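Local coordinates for protein putative rubredoxin reductase (Rhodopseudomonas palustris, PDB 3FG2) that probably passes electrons from NADH through its bound FAD to the ferredoxin that serves the cytochrome CYP199A2, at residues P63-F66 against F67-A71; V293-A296 against T297-R301. All coordinates share one frame; numbering follows the deposited sequence.

In the fold
Two local helix contacts illustrate how one nucleotide-binding fold uses helices both at its surface and at its cofactor. Interaction 1 comes first along the chain, on the short helix 64-69 between strands 29-32 and 72-75 of the parallel FAD-binding sheet. Interaction 2 follows much later, on helix 293-306, whose first turn faces the flavin. Their centres are about 21 Å apart and their nearest atoms about 11 Å, so they do not touch. Helix 11-22 is their shared neighbour: F66 and F67 rest on it in the first contact, V293, A296 and A300 in the second. One helix of the FAD domain thus packs against both the outlying element and the cofactor-facing one.

Interaction 1 (P63-F66 against F67-A71); sequences PEKF and FQDQA
F67 receives the edge of the F66 ring on its face, so that two successive phenylalanines form a T-shaped pair. Their centroids lie 5.5 Å apart with the planes at 86°, and F66 CD2 stands over the centre of the F67 ring. Different first torsions allow this: F66 holds CG anti to the backbone N (chi1 175°), whereas CG of F67 is anti to the carbonyl carbon. The rim of F67 meets E64 O in the ring plane, with CD1 at 3.6 Å from that oxygen. Q68 follows, laying its aliphatic CG near E64 O and its OE1 beside K65 CA. At D69 a regular helical turn closes, D69 N donating to K65 O over 3.1 Å. Its carboxylate reaches back to the lysine in a weak salt bridge, K65 NZ to D69 OD2 at 3.5 Å, while K65 CE packs against D69 OD1 at 3.4 Å. Q70 bonds through its N to F66 O at 3.0 Å and sets CG over the F66 ring, 3.5 Å from the centroid, in a CH-pi contact. An alanine at F66 takes away the ring that Q70 CG rests on and the edge that meets F67, which would probably leave a gap against helix 11-22 and the glutamine side chain free to turn. A71, with positive phi, ends the helix in a Schellman motif. The helix belongs to a beta-alpha-beta unit between strands 29-32 and 72-75; F66 packs on F14 and V18 of helix 11-22, F67 also on F14, and R21 of that helix bonds to the carbonyls of Q70 and A71.

Interaction 2 (V293-A296 against T297-R301); sequences VQNA and TDQAR. With FAD (flavin-adenine dinucleotide), chain B.
V293 is joined to T297 one turn on and to the flavin at its other side, linking the helix to its cofactor. Its backbone N donates to FAD O2 at 3.2 Å in a nearly straight bond (168°), and its CG2 lies 3.8 Å from FAD N1. Further along the cofactor, A296 CB approaches FAD O5' to 3.6 Å. Behind this first shell, V293 O is gripped by two donors of one residue. T297 N makes the helical bond, and T297 OG1 adds a second to V293 O at 2.8 Å, coming from above the carbonyl plane, 40° out of it. The hydroxyl reaches that oxygen because OG1 sits beside the threonine's backbone N, anti to the carbonyl carbon; V293 CG1 runs alongside it. A second side-chain link one turn long joins Q294 to D298, the two chains crossing at about a right angle: Q294 NE2 donates to D298 OD2 over 2.7 Å, meeting the oxygen on its anti side with the acceptor almost in the amide plane. The Q294 chain bends at chi2 (-81°) to make this bond, while D298 N closes on Q294 O. Farther out, Q299 OE1 accepts from G274 N, its side chain also packing on F279 and Y314, and W321 and H11 cover V293. Because V293 opens helix 293-306, its N-H and the positive end of the helix dipole both face the pyrimidine edge of the flavin. Such a placement would probably favour negative charge around N1 and O2, consistent with stabilising the reduced, anionic flavin during electron transfer.

Interaction 1 (P63-F66 against F67-A71)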
ATOM      1  N   PRO A  63     -10.221 -10.246 -16.877  1.00 47.43           N
ATOM      2  CA  PRO A  63      -9.661 -10.322 -18.228  1.00 47.94           C
ATOM      3  C   PRO A  63     -10.178  -9.193 -19.120  1.00 47.94           C
ATOM      4  O   PRO A  63     -11.161  -8.531 -18.796  1.00 47.81           O
ATOM      5  CB  PRO A  63     -10.090 -11.709 -18.702  1.00 48.02           C
ATOM      6  CG  PRO A  63     -11.396 -11.909 -18.000  1.00 49.15           C
ATOM      7  CD  PRO A  63     -11.114 -11.387 -16.606  1.00 48.19           C
ATOM      8  N   GLU A  64      -9.504  -8.982 -20.242  1.00 49.15           N
ATOM      9  CA  GLU A  64      -9.862  -7.929 -21.182  1.00 50.56           C
ATOM     10  C   GLU A  64     -11.353  -7.857 -21.540  1.00 50.92           C
ATOM     11  O   GLU A  64     -11.946  -6.774 -21.564  1.00 50.19           O
ATOM     12  CB  GLU A  64      -9.018  -8.090 -22.446  1.00 51.76           C
ATOM     13  CG  GLU A  64      -9.259  -7.038 -23.507  1.00 54.82           C
ATOM     14  CD  GLU A  64      -8.051  -6.849 -24.405  1.00 57.67           C
ATOM     15  OE1 GLU A  64      -7.421  -7.866 -24.782  1.00 57.41           O
ATOM     16  OE2 GLU A  64      -7.736  -5.682 -24.736  1.00 59.09           O
ATOM     17  N   LYS A  65     -11.952  -9.010 -21.817  1.00 50.60           N
ATOM     18  CA  LYS A  65     -13.367  -9.077 -22.179  1.00 50.32           C
ATOM     19  C   LYS A  65     -14.304  -8.484 -21.123  1.00 49.53           C
ATOM     20  O   LYS A  65     -15.421  -8.065 -21.437  1.00 49.24           O
ATOM     21  CB  LYS A  65     -13.767 -10.532 -22.443  1.00 50.72           C
ATOM     22  CG  LYS A  65     -15.238 -10.710 -22.774  1.00 52.92           C
ATOM     23  CD  LYS A  65     -15.576 -12.161 -23.063  1.00 53.42           C
ATOM     24  CE  LYS A  65     -17.036 -12.303 -23.448  1.00 53.76           C
ATOM     25  NZ  LYS A  65     -17.380 -11.451 -24.621  1.00 53.86           N
ATOM     26  N   PHE A  66     -13.849  -8.454 -19.874  1.00 47.63           N
ATOM     27  CA  PHE A  66     -14.652  -7.924 -18.780  1.00 46.24           C
ATOM     28  C   PHE A  66     -15.069  -6.472 -18.978  1.00 45.88           C
ATOM     29  O   PHE A  66     -16.239  -6.125 -18.820  1.00 45.09           O
ATOM     30  CB  PHE A  66     -13.881  -8.032 -17.464  1.00 45.06           C
ATOM     31  CG  PHE A  66     -14.586  -7.394 -16.297  1.00 44.29           C
ATOM     32  CD1 PHE A  66     -15.655  -8.034 -15.675  1.00 43.71           C
ATOM     33  CD2 PHE A  66     -14.188  -6.147 -15.828  1.00 42.90           C
ATOM     34  CE1 PHE A  66     -16.318  -7.439 -14.602  1.00 43.26           C
ATOM     35  CE2 PHE A  66     -14.846  -5.542 -14.755  1.00 43.61           C
ATOM     36  CZ  PHE A  66     -15.913  -6.190 -14.141  1.00 42.75           C
ATOM     37  N   PHE A  67     -14.105  -5.624 -19.312  1.00 45.51           N
ATOM     38  CA  PHE A  67     -14.372  -4.203 -19.497  1.00 46.80           C
ATOM     39  C   PHE A  67     -15.369  -3.906 -20.611  1.00 47.85           C
ATOM     40  O   PHE A  67     -16.101  -2.914 -20.551  1.00 46.68           O
ATOM     41  CB  PHE A  67     -13.056  -3.457 -19.739  1.00 45.37           C
ATOM     42  CG  PHE A  67     -12.058  -3.642 -18.636  1.00 43.63           C
ATOM     43  CD1 PHE A  67     -11.250  -4.774 -18.593  1.00 43.60           C
ATOM     44  CD2 PHE A  67     -11.980  -2.724 -17.594  1.00 43.03           C
ATOM     45  CE1 PHE A  67     -10.381  -4.994 -17.527  1.00 43.31           C
ATOM     46  CE2 PHE A  67     -11.115  -2.932 -16.520  1.00 43.40           C
ATOM     47  CZ  PHE A  67     -10.315  -4.070 -16.486  1.00 42.72           C
ATOM     48  N   GLN A  68     -15.400  -4.774 -21.618  1.00 49.33           N
ATOM     49  CA  GLN A  68     -16.308  -4.613 -22.745  1.00 50.62           C
ATOM     50  C   GLN A  68     -17.724  -4.978 -22.299  1.00 50.51           C
ATOM     51  O   GLN A  68     -18.673  -4.221 -22.513  1.00 50.32           O
ATOM     52  CB  GLN A  68     -15.860  -5.513 -23.897  1.00 52.46           C
ATOM     53  CG  GLN A  68     -14.356  -5.445 -24.156  1.00 56.72           C
ATOM     54  CD  GLN A  68     -13.906  -6.312 -25.323  1.00 59.03           C
ATOM     55  OE1 GLN A  68     -14.291  -7.480 -25.429  1.00 60.39           O
ATOM     56  NE2 GLN A  68     -13.074  -5.747 -26.196  1.00 58.47           N
ATOM     57  N   ASP A  69     -17.854  -6.135 -21.655  1.00 49.24           N
ATOM     58  CA  ASP A  69     -19.143  -6.608 -21.167  1.00 47.36           C
ATOM     59  C   ASP A  69     -19.730  -5.656 -20.125  1.00 46.93           C
ATOM     60  O   ASP A  69     -20.947  -5.601 -19.934  1.00 45.67           O
ATOM     61  CB  ASP A  69     -18.988  -7.992 -20.535  1.00 47.48           C
ATOM     62  CG  ASP A  69     -18.403  -9.012 -21.490  1.00 48.44           C
ATOM     63  OD1 ASP A  69     -18.169 -10.164 -21.060  1.00 49.04           O
ATOM     64  OD2 ASP A  69     -18.181  -8.665 -22.670  1.00 49.18           O
ATOM     65  N   GLN A  70     -18.858  -4.910 -19.453  1.00 46.17           N
ATOM     66  CA  GLN A  70     -19.286  -3.987 -18.408  1.00 44.69           C
ATOM     67  C   GLN A  70     -19.479  -2.551 -18.878  1.00 43.59           C
ATOM     68  O   GLN A  70     -19.888  -1.688 -18.096  1.00 42.51           O
ATOM     69  CB  GLN A  70     -18.280  -4.007 -17.256  1.00 44.24           C
ATOM     70  CG  GLN A  70     -18.138  -5.353 -16.566  1.00 42.56           C
ATOM     71  CD  GLN A  70     -19.446  -5.848 -15.988  1.00 41.27           C
ATOM     72  OE1 GLN A  70     -20.251  -5.062 -15.493  1.00 40.05           O
ATOM     73  NE2 GLN A  70     -19.656  -7.160 -16.032  1.00 40.46           N
ATOM     74  N   ALA A  71     -19.191  -2.296 -20.149  1.00 42.92           N
ATOM     75  CA  ALA A  71     -19.330  -0.952 -20.701  1.00 42.03           C
ATOM     76  C   ALA A  71     -18.369   0.016 -20.019  1.00 41.27           C
ATOM     77  O   ALA A  71     -18.661   1.207 -19.892  1.00 39.98           O
ATOM     78  CB  ALA A  71     -20.765  -0.458 -20.545  1.00 42.30           C
TER

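Interaction 2 (V293-A296 against T297-R301)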
ATOM      1  N   VAL A 293      -5.215  -2.010   0.277  1.00 22.73           N
ATOM      2  CA  VAL A 293      -6.219  -2.456  -0.670  1.00 22.31           C
ATOM      3  C   VAL A 293      -7.585  -2.181  -0.083  1.00 22.62           C
ATOM      4  O   VAL A 293      -8.518  -1.788  -0.787  1.00 22.36           O
ATOM      5  CB  VAL A 293      -6.077  -3.962  -0.945  1.00 21.46           C
ATOM      6  CG1 VAL A 293      -7.257  -4.459  -1.750  1.00 17.76           C
ATOM      7  CG2 VAL A 293      -4.769  -4.220  -1.675  1.00 20.67           C
ATOM      8  N   GLN A 294      -7.692  -2.388   1.225  1.00 23.96           N
ATOM      9  CA  GLN A 294      -8.939  -2.159   1.937  1.00 23.39           C
ATOM     10  C   GLN A 294      -9.393  -0.726   1.713  1.00 23.53           C
ATOM     11  O   GLN A 294     -10.531  -0.475   1.319  1.00 23.08           O
ATOM     12  CB  GLN A 294      -8.735  -2.433   3.431  1.00 23.10           C
ATOM     13  CG  GLN A 294      -9.828  -1.899   4.346  1.00 21.66           C
ATOM     14  CD  GLN A 294      -9.655  -0.422   4.651  1.00 22.81           C
ATOM     15  OE1 GLN A 294      -8.560   0.029   4.972  1.00 24.28           O
ATOM     16  NE2 GLN A 294     -10.739   0.332   4.564  1.00 21.85           N
ATOM     17  N   ASN A 295      -8.487   0.213   1.953  1.00 22.22           N
ATOM     18  CA  ASN A 295      -8.799   1.621   1.786  1.00 22.34           C
ATOM     19  C   ASN A 295      -9.189   1.981   0.356  1.00 23.36           C
ATOM     20  O   ASN A 295     -10.145   2.722   0.133  1.00 22.48           O
ATOM     21  CB  ASN A 295      -7.609   2.468   2.220  1.00 21.86           C
ATOM     22  CG  ASN A 295      -7.874   3.944   2.079  1.00 23.36           C
ATOM     23  OD1 ASN A 295      -7.311   4.611   1.205  1.00 25.87           O
ATOM     24  ND2 ASN A 295      -8.750   4.467   2.930  1.00 21.55           N
ATOM     25  N   ALA A 296      -8.445   1.461  -0.612  1.00 24.11           N
ATOM     26  CA  ALA A 296      -8.726   1.744  -2.012  1.00 25.84           C
ATOM     27  C   ALA A 296     -10.101   1.208  -2.378  1.00 26.17           C
ATOM     28  O   ALA A 296     -10.905   1.880  -3.027  1.00 26.36           O
ATOM     29  CB  ALA A 296      -7.656   1.095  -2.903  1.00 25.92           C
ATOM     30  N   THR A 297     -10.360  -0.013  -1.937  1.00 26.16           N
ATOM     31  CA  THR A 297     -11.609  -0.694  -2.210  1.00 26.73           C
ATOM     32  C   THR A 297     -12.821  -0.046  -1.548  1.00 26.39           C
ATOM     33  O   THR A 297     -13.788   0.299  -2.225  1.00 26.85           O
ATOM     34  CB  THR A 297     -11.498  -2.168  -1.771  1.00 28.76           C
ATOM     35  OG1 THR A 297     -10.493  -2.818  -2.561  1.00 29.85           O
ATOM     36  CG2 THR A 297     -12.818  -2.889  -1.935  1.00 30.88           C
ATOM     37  N   ASP A 298     -12.777   0.127  -0.230  1.00 26.23           N
ATOM     38  CA  ASP A 298     -13.906   0.717   0.476  1.00 25.77           C
ATOM     39  C   ASP A 298     -14.165   2.146   0.027  1.00 26.32           C
ATOM     40  O   ASP A 298     -15.315   2.576  -0.080  1.00 26.27           O
ATOM     41  CB  ASP A 298     -13.685   0.692   1.991  1.00 27.68           C
ATOM     42  CG  ASP A 298     -13.577  -0.716   2.544  1.00 28.33           C
ATOM     43  OD1 ASP A 298     -14.127  -1.663   1.929  1.00 28.35           O
ATOM     44  OD2 ASP A 298     -12.947  -0.869   3.612  1.00 30.59           O
ATOM     45  N   GLN A 299     -13.101   2.889  -0.244  1.00 25.92           N
ATOM     46  CA  GLN A 299     -13.282   4.258  -0.687  1.00 25.95           C
ATOM     47  C   GLN A 299     -13.966   4.262  -2.049  1.00 26.58           C
ATOM     48  O   GLN A 299     -14.839   5.099  -2.312  1.00 25.83           O
ATOM     49  CB  GLN A 299     -11.940   4.985  -0.741  1.00 26.28           C
ATOM     50  CG  GLN A 299     -11.625   5.751   0.534  1.00 27.12           C
ATOM     51  CD  GLN A 299     -10.376   6.590   0.413  1.00 27.65           C
ATOM     52  OE1 GLN A 299     -10.080   7.132  -0.655  1.00 28.34           O
ATOM     53  NE2 GLN A 299      -9.642   6.721   1.512  1.00 27.63           N
ATOM     54  N   ALA A 300     -13.584   3.318  -2.907  1.00 26.36           N
ATOM     55  CA  ALA A 300     -14.188   3.221  -4.229  1.00 27.34           C
ATOM     56  C   ALA A 300     -15.688   2.953  -4.079  1.00 29.31           C
ATOM     57  O   ALA A 300     -16.510   3.577  -4.750  1.00 30.15           O
ATOM     58  CB  ALA A 300     -13.535   2.108  -5.025  1.00 25.72           C
ATOM     59  N   ARG A 301     -16.040   2.026  -3.191  1.00 30.17           N
ATOM     60  CA  ARG A 301     -17.442   1.698  -2.955  1.00 30.80           C
ATOM     61  C   ARG A 301     -18.210   2.937  -2.484  1.00 31.53           C
ATOM     62  O   ARG A 301     -19.323   3.204  -2.945  1.00 31.86           O
ATOM     63  CB  ARG A 301     -17.554   0.585  -1.906  1.00 31.58           C
ATOM     64  CG  ARG A 301     -17.234  -0.816  -2.429  1.00 33.92           C
ATOM     65  CD  ARG A 301     -17.226  -1.837  -1.291  1.00 36.59           C
ATOM     66  NE  ARG A 301     -17.425  -3.208  -1.757  1.00 39.46           N
ATOM     67  CZ  ARG A 301     -16.589  -3.870  -2.550  1.00 41.07           C
ATOM     68  NH1 ARG A 301     -15.476  -3.293  -2.975  1.00 42.27           N
ATOM     69  NH2 ARG A 301     -16.871  -5.111  -2.928  1.00 41.93           N
TER
HETATM   70  PA  FAD B 449      -2.497   2.072  -7.295  1.00 26.04           P
HETATM   71  O1A FAD B 449      -1.070   2.453  -7.131  1.00 24.05           O
HETATM   72  O2A FAD B 449      -2.882   0.774  -7.293  1.00 25.47           O
HETATM   73  O5B FAD B 449      -2.719   2.515  -8.751  1.00 24.90           O
HETATM   74  C5B FAD B 449      -2.483   3.868  -9.253  1.00 25.89           C
HETATM   75  C4B FAD B 449      -2.553   3.720 -10.789  1.00 25.82           C
HETATM   76  O4B FAD B 449      -2.777   5.072 -11.343  1.00 24.46           O
HETATM   77  C3B FAD B 449      -1.272   3.201 -11.468  1.00 27.30           C
HETATM   78  O3B FAD B 449      -1.436   2.186 -12.408  1.00 30.34           O
HETATM   79  C2B FAD B 449      -0.639   4.476 -11.950  1.00 27.08           C
HETATM   80  O2B FAD B 449       0.317   4.283 -12.946  1.00 27.50           O
HETATM   81  C1B FAD B 449      -1.843   5.207 -12.464  1.00 27.42           C
HETATM   82  N9A FAD B 449      -1.732   6.658 -12.629  1.00 28.16           N
HETATM   83  C8A FAD B 449      -1.040   7.531 -11.830  1.00 28.21           C
HETATM   84  N7A FAD B 449      -1.124   8.790 -12.244  1.00 29.32           N
HETATM   85  C5A FAD B 449      -1.903   8.745 -13.364  1.00 29.92           C
HETATM   86  C6A FAD B 449      -2.364   9.805 -14.288  1.00 31.86           C
HETATM   87  N6A FAD B 449      -2.067  11.078 -14.164  1.00 33.57           N
HETATM   88  N1A FAD B 449      -3.157   9.362 -15.328  1.00 32.68           N
HETATM   89  C2A FAD B 449      -3.493   8.039 -15.495  1.00 32.09           C
HETATM   90  N3A FAD B 449      -3.113   7.011 -14.699  1.00 31.63           N
HETATM   91  C4A FAD B 449      -2.316   7.414 -13.643  1.00 29.84           C
HETATM   92  N1  FAD B 449      -1.849  -3.372   0.524  1.00 20.90           N
HETATM   93  C2  FAD B 449      -2.412  -4.285   1.315  1.00 21.55           C
HETATM   94  O2  FAD B 449      -3.397  -4.040   1.945  1.00 21.84           O
HETATM   95  N3  FAD B 449      -1.876  -5.607   1.452  1.00 21.24           N
HETATM   96  C4  FAD B 449      -0.744  -6.003   0.761  1.00 23.27           C
HETATM   97  O4  FAD B 449      -0.320  -7.137   0.898  1.00 25.16           O
HETATM   98  C4X FAD B 449      -0.120  -5.013  -0.112  1.00 22.39           C
HETATM   99  N5  FAD B 449       0.985  -5.345  -0.822  1.00 22.12           N
HETATM  100  C5X FAD B 449       1.547  -4.388  -1.647  1.00 20.30           C
HETATM  101  C6  FAD B 449       2.700  -4.759  -2.395  1.00 19.35           C
HETATM  102  C7  FAD B 449       3.325  -3.875  -3.250  1.00 18.35           C
HETATM  103  C7M FAD B 449       4.550  -4.320  -4.024  1.00 18.38           C
HETATM  104  C8  FAD B 449       2.800  -2.513  -3.401  1.00 18.14           C
HETATM  105  C8M FAD B 449       3.431  -1.492  -4.322  1.00 13.57           C
HETATM  106  C9  FAD B 449       1.660  -2.131  -2.662  1.00 17.70           C
HETATM  107  C9A FAD B 449       1.030  -3.054  -1.792  1.00 20.48           C
HETATM  108  N10 FAD B 449      -0.158  -2.734  -1.010  1.00 21.33           N
HETATM  109  C10 FAD B 449      -0.730  -3.671  -0.196  1.00 20.51           C
HETATM  110  C1' FAD B 449      -0.714  -1.365  -1.151  1.00 18.76           C
HETATM  111  C2' FAD B 449      -1.799  -1.331  -2.271  1.00 20.47           C
HETATM  112  O2' FAD B 449      -1.221  -1.826  -3.458  1.00 21.53           O
HETATM  113  C3' FAD B 449      -2.257   0.104  -2.431  1.00 19.73           C
HETATM  114  O3' FAD B 449      -2.854   0.552  -1.219  1.00 19.89           O
HETATM  115  C4' FAD B 449      -3.269   0.199  -3.559  1.00 21.07           C
HETATM  116  O4' FAD B 449      -2.683  -0.261  -4.806  1.00 19.28           O
HETATM  117  C5' FAD B 449      -3.698   1.639  -3.698  1.00 21.06           C
HETATM  118  O5' FAD B 449      -4.713   1.705  -4.906  1.00 21.57           O
HETATM  119  P   FAD B 449      -4.736   2.924  -5.783  1.00 24.67           P
HETATM  120  O1P FAD B 449      -5.872   2.572  -6.785  1.00 26.46           O
HETATM  121  O2P FAD B 449      -4.907   4.124  -5.094  1.00 25.23           O
HETATM  122  O3P FAD B 449      -3.467   3.055  -6.506  1.00 26.60           O